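Local coordinates for PGRP domain of peptidoglycan recognition protein 3 (PDB 4ZXM) that probably recognises bacterial peptidoglycan and cleaves it as an N-acetylmuramoyl-L-alanine amidase, hydrolysing the amide bond between the glycan and its stem peptide, at residues A[196-210]-A[240-252]. Numbering follows the deposited sequence.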
ATOM      1  N   PHE A 196       0.815  12.785   5.897  1.00 54.64           N
ATOM      2  CA  PHE A 196       1.979  13.431   5.301  1.00 54.82           C
ATOM      3  C   PHE A 196       1.645  14.804   4.751  1.00 56.79           C
ATOM      4  O   PHE A 196       2.046  15.166   3.655  1.00 56.47           O
ATOM      5  CB  PHE A 196       2.599  12.504   4.255  1.00 53.26           C
ATOM      6  CG  PHE A 196       2.976  11.162   4.813  1.00 51.90           C
ATOM      7  CD1 PHE A 196       4.074  11.033   5.648  1.00 51.38           C
ATOM      8  CD2 PHE A 196       2.214  10.039   4.541  1.00 51.25           C
ATOM      9  CE1 PHE A 196       4.424   9.806   6.181  1.00 51.87           C
ATOM     10  CE2 PHE A 196       2.557   8.807   5.074  1.00 51.99           C
ATOM     11  CZ  PHE A 196       3.665   8.688   5.894  1.00 51.79           C
ATOM     12  N   THR A 197       0.918  15.575   5.548  1.00 62.75           N
ATOM     13  CA  THR A 197       0.508  16.915   5.161  1.00 67.62           C
ATOM     14  C   THR A 197       1.573  17.936   5.532  1.00 70.67           C
ATOM     15  O   THR A 197       1.729  18.937   4.834  1.00 72.92           O
ATOM     16  CB  THR A 197      -0.810  17.302   5.834  1.00 67.19           C
ATOM     17  OG1 THR A 197      -0.666  17.145   7.245  1.00 67.71           O
ATOM     18  CG2 THR A 197      -1.950  16.412   5.329  1.00 67.86           C
ATOM     19  N   SER A 198       2.289  17.692   6.631  1.00 72.56           N
ATOM     20  CA  SER A 198       3.411  18.548   7.034  1.00 74.13           C
ATOM     21  C   SER A 198       4.732  17.795   7.233  1.00 73.23           C
ATOM     22  O   SER A 198       5.753  18.417   7.504  1.00 69.87           O
ATOM     23  CB  SER A 198       3.067  19.308   8.321  1.00 76.67           C
ATOM     24  OG  SER A 198       3.432  18.561   9.472  1.00 77.76           O
ATOM     25  N   GLN A 199       4.723  16.471   7.097  1.00 77.03           N
ATOM     26  CA  GLN A 199       5.936  15.674   7.280  1.00 77.68           C
ATOM     27  C   GLN A 199       6.120  14.710   6.113  1.00 73.64           C
ATOM     28  O   GLN A 199       5.150  14.251   5.513  1.00 74.41           O
ATOM     29  CB  GLN A 199       5.860  14.905   8.597  1.00 82.33           C
ATOM     30  CG  GLN A 199       7.180  14.814   9.349  1.00 86.78           C
ATOM     31  CD  GLN A 199       6.980  14.477  10.823  1.00 90.77           C
ATOM     32  OE1 GLN A 199       6.770  13.318  11.181  1.00 92.23           O
ATOM     33  NE2 GLN A 199       7.040  15.491  11.682  1.00 91.10           N
ATOM     34  N   LYS A 200       7.370  14.414   5.789  1.00 70.16           N
ATOM     35  CA  LYS A 200       7.678  13.528   4.680  1.00 68.00           C
ATOM     36  C   LYS A 200       7.902  12.129   5.244  1.00 65.02           C
ATOM     37  O   LYS A 200       8.330  11.991   6.391  1.00 63.49           O
ATOM     38  CB  LYS A 200       8.930  14.032   3.960  1.00 70.73           C
ATOM     39  CG  LYS A 200       9.032  13.605   2.505  1.00 74.59           C
ATOM     40  CD  LYS A 200       9.640  14.700   1.635  1.00 79.66           C
ATOM     41  CE  LYS A 200       9.364  14.464   0.152  1.00 84.13           C
ATOM     42  NZ  LYS A 200       8.920  15.698  -0.567  1.00 83.91           N
ATOM     43  N   PRO A 201       7.598  11.078   4.457  1.00 61.87           N
ATOM     44  CA  PRO A 201       7.955   9.745   4.946  1.00 60.14           C
ATOM     45  C   PRO A 201       9.468   9.553   4.969  1.00 57.79           C
ATOM     46  O   PRO A 201      10.199  10.243   4.258  1.00 56.65           O
ATOM     47  CB  PRO A 201       7.305   8.790   3.935  1.00 59.43           C
ATOM     48  CG  PRO A 201       6.367   9.622   3.132  1.00 60.77           C
ATOM     49  CD  PRO A 201       6.893  11.021   3.167  1.00 61.64           C
ATOM     50  N   THR A 202       9.924   8.610   5.775  1.00 56.19           N
ATOM     51  CA  THR A 202      11.346   8.352   5.898  1.00 57.08           C
ATOM     52  C   THR A 202      11.900   7.827   4.567  1.00 57.27           C
ATOM     53  O   THR A 202      11.205   7.138   3.822  1.00 57.53           O
ATOM     54  CB  THR A 202      11.642   7.348   7.038  1.00 57.02           C
ATOM     55  OG1 THR A 202      11.047   6.074   6.746  1.00 56.01           O
ATOM     56  CG2 THR A 202      11.110   7.873   8.375  1.00 55.53           C
ATOM     57  N   ALA A 203      13.148   8.163   4.270  1.00 56.37           N
ATOM     58  CA  ALA A 203      13.779   7.734   3.028  1.00 55.29           C
ATOM     59  C   ALA A 203      13.761   6.220   2.872  1.00 53.79           C
ATOM     60  O   ALA A 203      13.644   5.705   1.760  1.00 51.90           O
ATOM     61  CB  ALA A 203      15.205   8.248   2.964  1.00 55.81           C
ATOM     62  N   SER A 204      13.883   5.506   3.987  1.00 53.56           N
ATOM     63  CA  SER A 204      13.819   4.048   3.954  1.00 54.35           C
ATOM     64  C   SER A 204      12.394   3.540   3.686  1.00 53.26           C
ATOM     65  O   SER A 204      12.226   2.471   3.102  1.00 56.66           O
ATOM     66  CB  SER A 204      14.376   3.447   5.247  1.00 53.93           C
ATOM     67  OG  SER A 204      13.498   3.649   6.338  1.00 55.69           O
ATOM     68  N   ALA A 205      11.379   4.286   4.118  1.00 50.71           N
ATOM     69  CA  ALA A 205       9.987   3.966   3.775  1.00 50.51           C
ATOM     70  C   ALA A 205       9.744   4.155   2.282  1.00 49.31           C
ATOM     71  O   ALA A 205       9.134   3.307   1.639  1.00 48.70           O
ATOM     72  CB  ALA A 205       9.019   4.823   4.576  1.00 51.21           C
ATOM     73  N   ILE A 206      10.236   5.272   1.751  1.00 48.75           N
ATOM     74  CA  ILE A 206      10.199   5.562   0.313  1.00 49.04           C
ATOM     75  C   ILE A 206      10.923   4.482  -0.484  1.00 48.21           C
ATOM     76  O   ILE A 206      10.426   4.013  -1.508  1.00 48.56           O
ATOM     77  CB  ILE A 206      10.905   6.898  -0.020  1.00 50.77           C
ATOM     78  CG1 ILE A 206      10.269   8.090   0.729  1.00 53.18           C
ATOM     79  CG2 ILE A 206      10.918   7.142  -1.523  1.00 49.26           C
ATOM     80  CD1 ILE A 206       8.833   8.393   0.358  1.00 53.90           C
ATOM     81  N   ALA A 207      12.112   4.115  -0.017  1.00 48.09           N
ATOM     82  CA  ALA A 207      12.955   3.141  -0.706  1.00 47.56           C
ATOM     83  C   ALA A 207      12.307   1.749  -0.761  1.00 46.17           C
ATOM     84  O   ALA A 207      12.362   1.061  -1.788  1.00 45.98           O
ATOM     85  CB  ALA A 207      14.320   3.067  -0.032  1.00 45.76           C
ATOM     86  N   ALA A 208      11.693   1.342   0.341  1.00 44.45           N
ATOM     87  CA  ALA A 208      11.081   0.020   0.431  1.00 45.82           C
ATOM     88  C   ALA A 208       9.926  -0.129  -0.564  1.00 46.39           C
ATOM     89  O   ALA A 208       9.729  -1.193  -1.166  1.00 45.60           O
ATOM     90  CB  ALA A 208      10.600  -0.233   1.855  1.00 45.98           C
ATOM     91  N   ALA A 209       9.164   0.949  -0.723  1.00 46.19           N
ATOM     92  CA  ALA A 209       8.064   0.991  -1.674  1.00 45.16           C
ATOM     93  C   ALA A 209       8.549   0.806  -3.098  1.00 44.67           C
ATOM     94  O   ALA A 209       7.954   0.063  -3.869  1.00 45.70           O
ATOM     95  CB  ALA A 209       7.330   2.313  -1.556  1.00 46.27           C
ATOM     96  N   LYS A 210       9.625   1.497  -3.447  1.00 44.45           N
ATOM     97  CA  LYS A 210      10.128   1.460  -4.804  1.00 44.62           C
ATOM     98  C   LYS A 210      10.651   0.086  -5.153  1.00 44.39           C
ATOM     99  O   LYS A 210      10.387  -0.422  -6.245  1.00 44.76           O
ATOM    100  CB  LYS A 210      11.220   2.495  -4.989  1.00 45.74           C
ATOM    101  CG  LYS A 210      10.678   3.904  -5.057  1.00 48.87           C
ATOM    102  CD  LYS A 210      11.799   4.911  -4.885  1.00 52.34           C
ATOM    103  CE  LYS A 210      11.398   6.293  -5.370  1.00 54.90           C
ATOM    104  NZ  LYS A 210      12.509   7.260  -5.167  1.00 57.48           N
ATOM    105  N   PRO A 240      -5.961  17.223   0.855  1.00113.72           N
ATOM    106  CA  PRO A 240      -5.182  18.427   1.178  1.00110.62           C
ATOM    107  C   PRO A 240      -3.724  18.308   0.733  1.00106.18           C
ATOM    108  O   PRO A 240      -3.256  17.201   0.455  1.00109.44           O
ATOM    109  CB  PRO A 240      -5.257  18.479   2.701  1.00111.46           C
ATOM    110  CG  PRO A 240      -5.296  17.042   3.104  1.00111.31           C
ATOM    111  CD  PRO A 240      -6.015  16.295   2.003  1.00111.26           C
ATOM    112  N   GLY A 241      -3.019  19.439   0.685  1.00 98.99           N
ATOM    113  CA  GLY A 241      -1.607  19.479   0.276  1.00 93.46           C
ATOM    114  C   GLY A 241      -0.744  18.469   1.017  1.00 87.34           C
ATOM    115  O   GLY A 241      -0.600  18.542   2.240  1.00 88.33           O
ATOM    116  N   ASN A 242      -0.165  17.533   0.268  1.00 77.74           N
ATOM    117  CA  ASN A 242       0.433  16.335   0.847  1.00 69.50           C
ATOM    118  C   ASN A 242       1.840  16.079   0.326  1.00 65.76           C
ATOM    119  O   ASN A 242       2.054  15.951  -0.878  1.00 63.37           O
ATOM    120  CB  ASN A 242      -0.445  15.132   0.531  1.00 67.60           C
ATOM    121  CG  ASN A 242      -0.159  13.958   1.432  1.00 66.52           C
ATOM    122  OD1 ASN A 242       0.677  13.125   1.111  1.00 63.21           O
ATOM    123  ND2 ASN A 242      -0.840  13.895   2.576  1.00 68.17           N
ATOM    124  N   LEU A 243       2.789  15.986   1.252  1.00 64.03           N
ATOM    125  CA  LEU A 243       4.210  15.830   0.927  1.00 61.86           C
ATOM    126  C   LEU A 243       4.581  14.482   0.308  1.00 59.15           C
ATOM    127  O   LEU A 243       5.535  14.403  -0.470  1.00 59.20           O
ATOM    128  CB  LEU A 243       5.062  16.060   2.180  1.00 61.93           C
ATOM    129  CG  LEU A 243       5.115  17.506   2.668  1.00 60.76           C
ATOM    130  CD1 LEU A 243       5.749  17.576   4.045  1.00 61.36           C
ATOM    131  CD2 LEU A 243       5.887  18.360   1.682  1.00 60.41           C
ATOM    132  N   LEU A 244       3.851  13.430   0.673  1.00 56.40           N
ATOM    133  CA  LEU A 244       4.035  12.123   0.049  1.00 55.79           C
ATOM    134  C   LEU A 244       3.725  12.222  -1.436  1.00 56.36           C
ATOM    135  O   LEU A 244       4.540  11.862  -2.285  1.00 55.83           O
ATOM    136  CB  LEU A 244       3.128  11.071   0.698  1.00 56.08           C
ATOM    137  CG  LEU A 244       2.907   9.739  -0.040  1.00 55.75           C
ATOM    138  CD1 LEU A 244       4.222   9.008  -0.279  1.00 56.85           C
ATOM    139  CD2 LEU A 244       1.933   8.854   0.723  1.00 54.02           C
ATOM    140  N   TYR A 245       2.544  12.736  -1.744  1.00 58.49           N
ATOM    141  CA  TYR A 245       2.092  12.804  -3.120  1.00 61.25           C
ATOM    142  C   TYR A 245       2.862  13.793  -3.995  1.00 60.56           C
ATOM    143  O   TYR A 245       2.792  13.713  -5.219  1.00 61.71           O
ATOM    144  CB  TYR A 245       0.624  13.147  -3.159  1.00 64.89           C
ATOM    145  CG  TYR A 245      -0.304  12.115  -2.528  1.00 73.06           C
ATOM    146  CD1 TYR A 245      -0.194  10.756  -2.821  1.00 74.92           C
ATOM    147  CD2 TYR A 245      -1.323  12.513  -1.663  1.00 78.02           C
ATOM    148  CE1 TYR A 245      -1.052   9.830  -2.245  1.00 75.65           C
ATOM    149  CE2 TYR A 245      -2.186  11.596  -1.090  1.00 79.03           C
ATOM    150  CZ  TYR A 245      -2.046  10.257  -1.381  1.00 77.90           C
ATOM    151  OH  TYR A 245      -2.902   9.349  -0.810  1.00 78.84           O
ATOM    152  N   ASP A 246       3.573  14.731  -3.376  1.00 60.59           N
ATOM    153  CA  ASP A 246       4.539  15.555  -4.102  1.00 63.61           C
ATOM    154  C   ASP A 246       5.709  14.699  -4.544  1.00 56.70           C
ATOM    155  O   ASP A 246       6.192  14.826  -5.663  1.00 54.23           O
ATOM    156  CB  ASP A 246       5.076  16.684  -3.220  1.00 72.37           C
ATOM    157  CG  ASP A 246       4.015  17.716  -2.865  1.00 81.72           C
ATOM    158  OD1 ASP A 246       2.989  17.804  -3.581  1.00 86.65           O
ATOM    159  OD2 ASP A 246       4.217  18.445  -1.863  1.00 88.65           O
ATOM    160  N   ASP A 247       6.160  13.832  -3.646  1.00 52.84           N
ATOM    161  CA  ASP A 247       7.330  13.010  -3.891  1.00 51.03           C
ATOM    162  C   ASP A 247       7.129  12.027  -5.030  1.00 48.04           C
ATOM    163  O   ASP A 247       8.010  11.864  -5.870  1.00 45.51           O
ATOM    164  CB  ASP A 247       7.724  12.238  -2.635  1.00 53.19           C
ATOM    165  CG  ASP A 247       9.161  11.769  -2.682  1.00 57.21           C
ATOM    166  OD1 ASP A 247      10.055  12.577  -2.350  1.00 59.89           O
ATOM    167  OD2 ASP A 247       9.404  10.603  -3.060  1.00 60.26           O
ATOM    168  N   ILE A 248       5.967  11.385  -5.078  1.00 46.64           N
ATOM    169  CA  ILE A 248       5.755  10.333  -6.075  1.00 48.65           C
ATOM    170  C   ILE A 248       5.803  10.854  -7.512  1.00 49.83           C
ATOM    171  O   ILE A 248       5.860  10.060  -8.452  1.00 51.56           O
ATOM    172  CB  ILE A 248       4.462   9.515  -5.846  1.00 46.78           C
ATOM    173  CG1 ILE A 248       3.220  10.363  -6.101  1.00 46.34           C
ATOM    174  CG2 ILE A 248       4.461   8.912  -4.450  1.00 45.99           C
ATOM    175  CD1 ILE A 248       1.933   9.576  -6.014  1.00 46.15           C
ATOM    176  N   LYS A 249       5.796  12.172  -7.681  1.00 50.90           N
ATOM    177  CA  LYS A 249       5.933  12.780  -9.002  1.00 53.86           C
ATOM    178  C   LYS A 249       7.311  12.488  -9.612  1.00 51.67           C
ATOM    179  O   LYS A 249       7.427  12.251 -10.811  1.00 50.60           O
ATOM    180  CB  LYS A 249       5.733  14.293  -8.910  1.00 57.62           C
ATOM    181  CG  LYS A 249       4.437  14.737  -8.247  1.00 61.50           C
ATOM    182  CD  LYS A 249       3.436  15.313  -9.236  1.00 66.43           C
ATOM    183  CE  LYS A 249       2.359  16.130  -8.532  1.00 69.92           C
ATOM    184  NZ  LYS A 249       2.934  17.249  -7.730  1.00 72.46           N
ATOM    185  N   SER A 250       8.343  12.504  -8.775  1.00 50.83           N
ATOM    186  CA  SER A 250       9.707  12.213  -9.206  1.00 50.72           C
ATOM    187  C   SER A 250       9.996  10.714  -9.396  1.00 49.90           C
ATOM    188  O   SER A 250      11.073  10.352  -9.870  1.00 51.02           O
ATOM    189  CB  SER A 250      10.702  12.796  -8.197  1.00 51.10           C
ATOM    190  OG  SER A 250      10.449  12.296  -6.897  1.00 53.58           O
ATOM    191  N   TRP A 251       9.058   9.845  -9.026  1.00 48.49           N
ATOM    192  CA  TRP A 251       9.251   8.400  -9.185  1.00 47.08           C
ATOM    193  C   TRP A 251       9.046   8.034 -10.626  1.00 47.65           C
ATOM    194  O   TRP A 251       8.248   8.667 -11.327  1.00 49.33           O
ATOM    195  CB  TRP A 251       8.240   7.618  -8.379  1.00 45.70           C
ATOM    196  CG  TRP A 251       8.355   7.801  -6.936  1.00 46.65           C
ATOM    197  CD1 TRP A 251       8.980   8.822  -6.271  1.00 47.58           C
ATOM    198  CD2 TRP A 251       7.789   6.959  -5.936  1.00 47.31           C
ATOM    199  NE1 TRP A 251       8.847   8.651  -4.918  1.00 47.45           N
ATOM    200  CE2 TRP A 251       8.118   7.514  -4.685  1.00 48.09           C
ATOM    201  CE3 TRP A 251       7.038   5.778  -5.974  1.00 46.44           C
ATOM    202  CZ2 TRP A 251       7.722   6.924  -3.480  1.00 49.31           C
ATOM    203  CZ3 TRP A 251       6.656   5.190  -4.775  1.00 46.71           C
ATOM    204  CH2 TRP A 251       6.990   5.767  -3.548  1.00 46.44           C
ATOM    205  N   GLY A 252       9.743   6.996 -11.065  1.00 46.27           N
ATOM    206  CA  GLY A 252       9.586   6.520 -12.431  1.00 46.92           C
ATOM    207  C   GLY A 252       8.143   6.145 -12.732  1.00 47.47           C
ATOM    208  O   GLY A 252       7.409   5.648 -11.860  1.00 49.51           O
TER
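Lys210 lies over one face of the Trp251 indole: its CE stands 3.4 Å from the centroid of the five-membered ring in a CH-pi contact, and NZ, 4.2 Å from that centroid, adds a cation-pi interaction. With CG anti to its carbonyl carbon (chi1 -74°), the extended Lys210 chain carries CE over the ring. Ile206 CG2 and Ala209 CB pack obliquely against indole CZ2 and CH2. Trp251 NE1 donates in its ring plane to Asp247 OD2 (2.8 Å, 162°), meeting it on the anti side, 24° out of the carboxylate plane, which restrains the turning of both groups. Asp247 OD1 faces Lys200 in a long salt bridge (3.8 Å to NZ). A leucine in place of Trp251 would probably leave Asp247 OD2 without its N-H donor and Lys210 without a ring to lie on. Leu243 N donates to Phe196 O (2.6 Å), while Asn242 OD1 N-caps helix 243-247 through weak bonds from Leu244 N and Tyr245 N. Leu244 packs on Phe196 (CB to CB 3.9 Å) and Pro201. In the PGRP (amidase) fold, 240-252, with helix 243-247, thus lies beside the start of helix 203-219 against the mixed sheet, Leu244, Ala209 and Trp251 touching Phe192 (strand 187-192), Trp251 also Ile121 (strand 116-123).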